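Putative glycoside hydrolase (Bacteroides thetaiotaomicron VPI-5482, PDB 3HBZ) is of uncertain function but binds calcium and may take part in carbohydrate metabolism, possibly as a glycoside hydrolase. Local coordinates at residues Val138-Phe148 with Leu159-Gly167. Numbering follows the deposited sequence.
Sequences VPKTADDYPTF and LSLVTRSTG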
loop_
_atom_site.group_PDB
_atom_site.type_symbol
_atom_site.label_atom_id
_atom_site.label_comp_id
_atom_site.label_asym_id
_atom_site.label_seq_id
_atom_site.Cartn_x
_atom_site.Cartn_y
_atom_site.Cartn_z
ATOM N N VAL A 138 -18.802 -6.806 5.047
ATOM C CA VAL A 138 -19.239 -5.961 6.179
ATOM C C VAL A 138 -19.448 -4.453 5.858
ATOM O O VAL A 138 -20.435 -3.912 6.254
ATOM C CB VAL A 138 -18.266 -6.075 7.364
ATOM C CG1 VAL A 138 -18.652 -5.054 8.517
ATOM C CG2 VAL A 138 -18.170 -7.584 7.852
ATOM N N PRO A 139 -18.500 -3.777 5.177
ATOM C CA PRO A 139 -18.593 -2.313 5.078
ATOM C C PRO A 139 -19.754 -1.852 4.189
ATOM O O PRO A 139 -20.055 -2.498 3.207
ATOM C CB PRO A 139 -17.274 -1.925 4.438
ATOM C CG PRO A 139 -16.899 -3.142 3.586
ATOM C CD PRO A 139 -17.341 -4.310 4.432
ATOM N N LYS A 140 -20.410 -0.762 4.575
ATOM C CA LYS A 140 -21.430 -0.145 3.728
ATOM C C LYS A 140 -20.944 1.092 3.003
ATOM O O LYS A 140 -21.369 1.313 1.884
ATOM C CB LYS A 140 -22.661 0.142 4.562
ATOM C CG LYS A 140 -23.314 -1.212 5.065
ATOM C CD LYS A 140 -24.497 -0.965 5.965
ATOM C CE LYS A 140 -25.401 -2.190 6.122
ATOM N NZ LYS A 140 -26.781 -1.738 6.516
ATOM N N THR A 141 -20.054 1.870 3.639
ATOM C CA THR A 141 -19.518 3.082 3.095
ATOM C C THR A 141 -18.029 3.185 3.493
ATOM O O THR A 141 -17.500 2.367 4.270
ATOM C CB THR A 141 -20.208 4.369 3.660
ATOM O OG1 THR A 141 -19.873 4.476 5.035
ATOM C CG2 THR A 141 -21.707 4.356 3.452
ATOM N N ALA A 142 -17.372 4.170 2.904
ATOM C CA ALA A 142 -15.930 4.364 3.041
ATOM C C ALA A 142 -15.508 4.417 4.495
ATOM O O ALA A 142 -14.446 3.927 4.834
ATOM C CB ALA A 142 -15.473 5.667 2.255
ATOM N N ASP A 143 -16.360 4.981 5.348
ATOM C CA ASP A 143 -16.107 5.102 6.803
ATOM C C ASP A 143 -16.203 3.822 7.631
ATOM O O ASP A 143 -15.899 3.844 8.824
ATOM C CB ASP A 143 -17.086 6.152 7.404
ATOM C CG ASP A 143 -16.508 7.550 7.323
ATOM O OD1 ASP A 143 -15.437 7.695 6.657
ATOM O OD2 ASP A 143 -17.064 8.476 7.952
ATOM N N ASP A 144 -16.655 2.732 7.015
ATOM C CA ASP A 144 -16.785 1.460 7.716
ATOM C C ASP A 144 -15.517 0.597 7.545
ATOM O O ASP A 144 -15.390 -0.478 8.152
ATOM C CB ASP A 144 -17.985 0.682 7.164
ATOM C CG ASP A 144 -19.324 1.363 7.396
ATOM O OD1 ASP A 144 -19.470 2.158 8.350
ATOM O OD2 ASP A 144 -20.254 1.062 6.605
ATOM N N TYR A 145 -14.594 1.029 6.697
ATOM C CA TYR A 145 -13.381 0.276 6.467
ATOM C C TYR A 145 -12.334 0.513 7.593
ATOM O O TYR A 145 -12.452 1.451 8.398
ATOM C CB TYR A 145 -12.766 0.657 5.137
ATOM C CG TYR A 145 -13.489 0.097 3.937
ATOM C CD1 TYR A 145 -14.692 0.638 3.512
ATOM C CD2 TYR A 145 -12.944 -0.986 3.207
ATOM C CE1 TYR A 145 -15.351 0.112 2.400
ATOM C CE2 TYR A 145 -13.608 -1.525 2.108
ATOM C CZ TYR A 145 -14.814 -0.987 1.717
ATOM O OH TYR A 145 -15.438 -1.500 0.606
ATOM N N PRO A 146 -11.322 -0.362 7.667
ATOM C CA PRO A 146 -10.272 -0.198 8.675
ATOM C C PRO A 146 -9.392 1.035 8.451
ATOM O O PRO A 146 -8.802 1.564 9.415
ATOM C CB PRO A 146 -9.441 -1.487 8.536
ATOM C CG PRO A 146 -10.424 -2.493 7.956
ATOM C CD PRO A 146 -11.195 -1.648 6.935
ATOM N N THR A 147 -9.349 1.506 7.211
ATOM C CA THR A 147 -8.466 2.582 6.822
ATOM C C THR A 147 -9.333 3.672 6.164
ATOM O O THR A 147 -9.943 3.426 5.126
ATOM C CB THR A 147 -7.437 2.088 5.872
ATOM O OG1 THR A 147 -6.658 1.059 6.479
ATOM C CG2 THR A 147 -6.474 3.255 5.421
ATOM N N PHE A 148 -9.416 4.848 6.798
ATOM C CA PHE A 148 -10.194 5.972 6.248
ATOM C C PHE A 148 -9.596 7.305 6.620
ATOM O O PHE A 148 -8.586 7.382 7.316
ATOM C CB PHE A 148 -11.673 5.898 6.664
ATOM C CG PHE A 148 -11.908 5.932 8.185
ATOM C CD1 PHE A 148 -11.764 4.773 8.950
ATOM C CD2 PHE A 148 -12.278 7.106 8.829
ATOM C CE1 PHE A 148 -11.979 4.775 10.312
ATOM C CE2 PHE A 148 -12.488 7.126 10.198
ATOM C CZ PHE A 148 -12.349 5.963 10.947
ATOM N N LEU A 159 -5.088 10.607 8.742
ATOM C CA LEU A 159 -5.249 9.202 8.556
ATOM C C LEU A 159 -5.865 8.640 9.828
ATOM O O LEU A 159 -5.435 8.977 10.936
ATOM C CB LEU A 159 -3.864 8.551 8.339
ATOM C CG LEU A 159 -3.802 7.027 8.243
ATOM C CD1 LEU A 159 -4.639 6.561 7.046
ATOM C CD2 LEU A 159 -2.276 6.587 8.177
ATOM N N SER A 160 -6.884 7.790 9.655
ATOM C CA SER A 160 -7.493 7.072 10.743
ATOM C C SER A 160 -7.514 5.577 10.474
ATOM O O SER A 160 -8.013 5.107 9.449
ATOM C CB SER A 160 -8.941 7.581 10.935
ATOM O OG SER A 160 -9.524 6.935 12.048
ATOM N N LEU A 161 -6.997 4.826 11.428
ATOM C CA LEU A 161 -6.874 3.394 11.321
ATOM C C LEU A 161 -7.623 2.779 12.509
ATOM O O LEU A 161 -7.346 3.106 13.669
ATOM C CB LEU A 161 -5.393 3.006 11.373
ATOM C CG LEU A 161 -4.555 3.661 10.262
ATOM C CD1 LEU A 161 -3.084 3.195 10.379
ATOM C CD2 LEU A 161 -5.059 3.375 8.848
ATOM N N VAL A 162 -8.615 1.955 12.204
ATOM C CA VAL A 162 -9.478 1.371 13.224
ATOM C C VAL A 162 -9.604 -0.141 12.975
ATOM O O VAL A 162 -10.003 -0.537 11.938
ATOM C CB VAL A 162 -10.871 2.008 13.254
ATOM C CG1 VAL A 162 -11.801 1.305 14.290
ATOM C CG2 VAL A 162 -10.804 3.504 13.589
ATOM N N THR A 163 -9.265 -0.951 13.965
ATOM C CA THR A 163 -9.391 -2.411 13.912
ATOM C C THR A 163 -10.863 -2.784 13.944
ATOM O O THR A 163 -11.601 -2.372 14.829
ATOM C CB THR A 163 -8.636 -3.063 15.078
ATOM O OG1 THR A 163 -7.242 -2.708 14.967
ATOM C CG2 THR A 163 -8.768 -4.633 15.086
ATOM N N ARG A 164 -11.286 -3.521 12.926
ATOM C CA ARG A 164 -12.692 -3.815 12.700
ATOM C C ARG A 164 -12.960 -5.299 12.844
ATOM O O ARG A 164 -12.082 -6.135 12.540
ATOM C CB ARG A 164 -13.047 -3.472 11.270
ATOM C CG ARG A 164 -12.864 -2.021 10.947
ATOM C CD ARG A 164 -13.764 -1.121 11.758
ATOM N NE ARG A 164 -13.727 0.148 11.078
ATOM C CZ ARG A 164 -14.709 1.036 10.990
ATOM N NH1 ARG A 164 -15.891 0.881 11.593
ATOM N NH2 ARG A 164 -14.471 2.117 10.271
ATOM N N SER A 165 -14.183 -5.639 13.231
ATOM C CA SER A 165 -14.665 -7.010 13.047
ATOM C C SER A 165 -14.844 -7.309 11.555
ATOM O O SER A 165 -15.309 -6.447 10.778
ATOM C CB SER A 165 -16.031 -7.202 13.720
ATOM O OG SER A 165 -16.509 -8.487 13.381
ATOM N N THR A 166 -14.503 -8.534 11.151
ATOM C CA THR A 166 -14.740 -8.999 9.779
ATOM C C THR A 166 -16.043 -9.795 9.666
ATOM O O THR A 166 -16.328 -10.391 8.614
ATOM C CB THR A 166 -13.630 -9.919 9.339
ATOM O OG1 THR A 166 -13.553 -10.988 10.288
ATOM C CG2 THR A 166 -12.327 -9.190 9.278
ATOM N N GLY A 167 -16.811 -9.851 10.759
ATOM C CA GLY A 167 -18.125 -10.499 10.746
ATOM C C GLY A 167 -18.040 -12.027 10.595
ATOM O O GLY A 167 -16.966 -12.632 10.657
HETATM O O HOH W 1 -17.874 2.824 10.715
#
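Arg164 reaches over Pro146, whose ring gives its aliphatic chain an apolar surface, and sets its guanidinium among the carbonyl groups of the short 3-10 turn 142-144 and of Tyr145 just after it. Several N-H groups suit arginine to several carbonyls: Arg164 NH2 donates to Asp143 O at 2.7 Å and also to Tyr145 O, both near the guanidinium edge but tilted from its plane, and NE adds a weak bond to Tyr145 O. Asp144 O lies instead over the centre of one guanidinium face, 3.3 Å from Arg164 CZ, where it probably feels the positive charge, although the angle is too poor for a hydrogen bond. A bend at chi2 (-63°) turns the arginine chain, whose CG rests 3.9 Å from Pro146 CG. On Arg164 NH1 a water accepts a bond and donates to Asp143 O and Asp144 OD1.

Phe148 has its CG between the backbone N and carbonyl carbon (chi1 60°), which lays the ring over Ser160. Serine is small enough to fit there: its CB packs over one face, 3.8 Å from the ring centroid, as a CH-pi contact, while Asp143 O lies over the opposite face, toward the rim. Val162 CG2 meets the ring edge 3.7 Å from Phe148 CE1. The backbones of Phe148 and Ser160 pair through two N-H to O bonds, joining strands 147-150 and 158-165 as a beta hairpin; Val162 N to Pro146 O carries the ladder beyond it. Strand 158-165 pairs onward with strands 328-338 and 177-183.

A leucine in place of Arg164 would probably leave the carbonyls of Asp143 and Tyr145 without these donors and the turn freer to shift. Backbone pairing thus holds the hairpin, while one cationic side chain ties the preceding turn to the same strand.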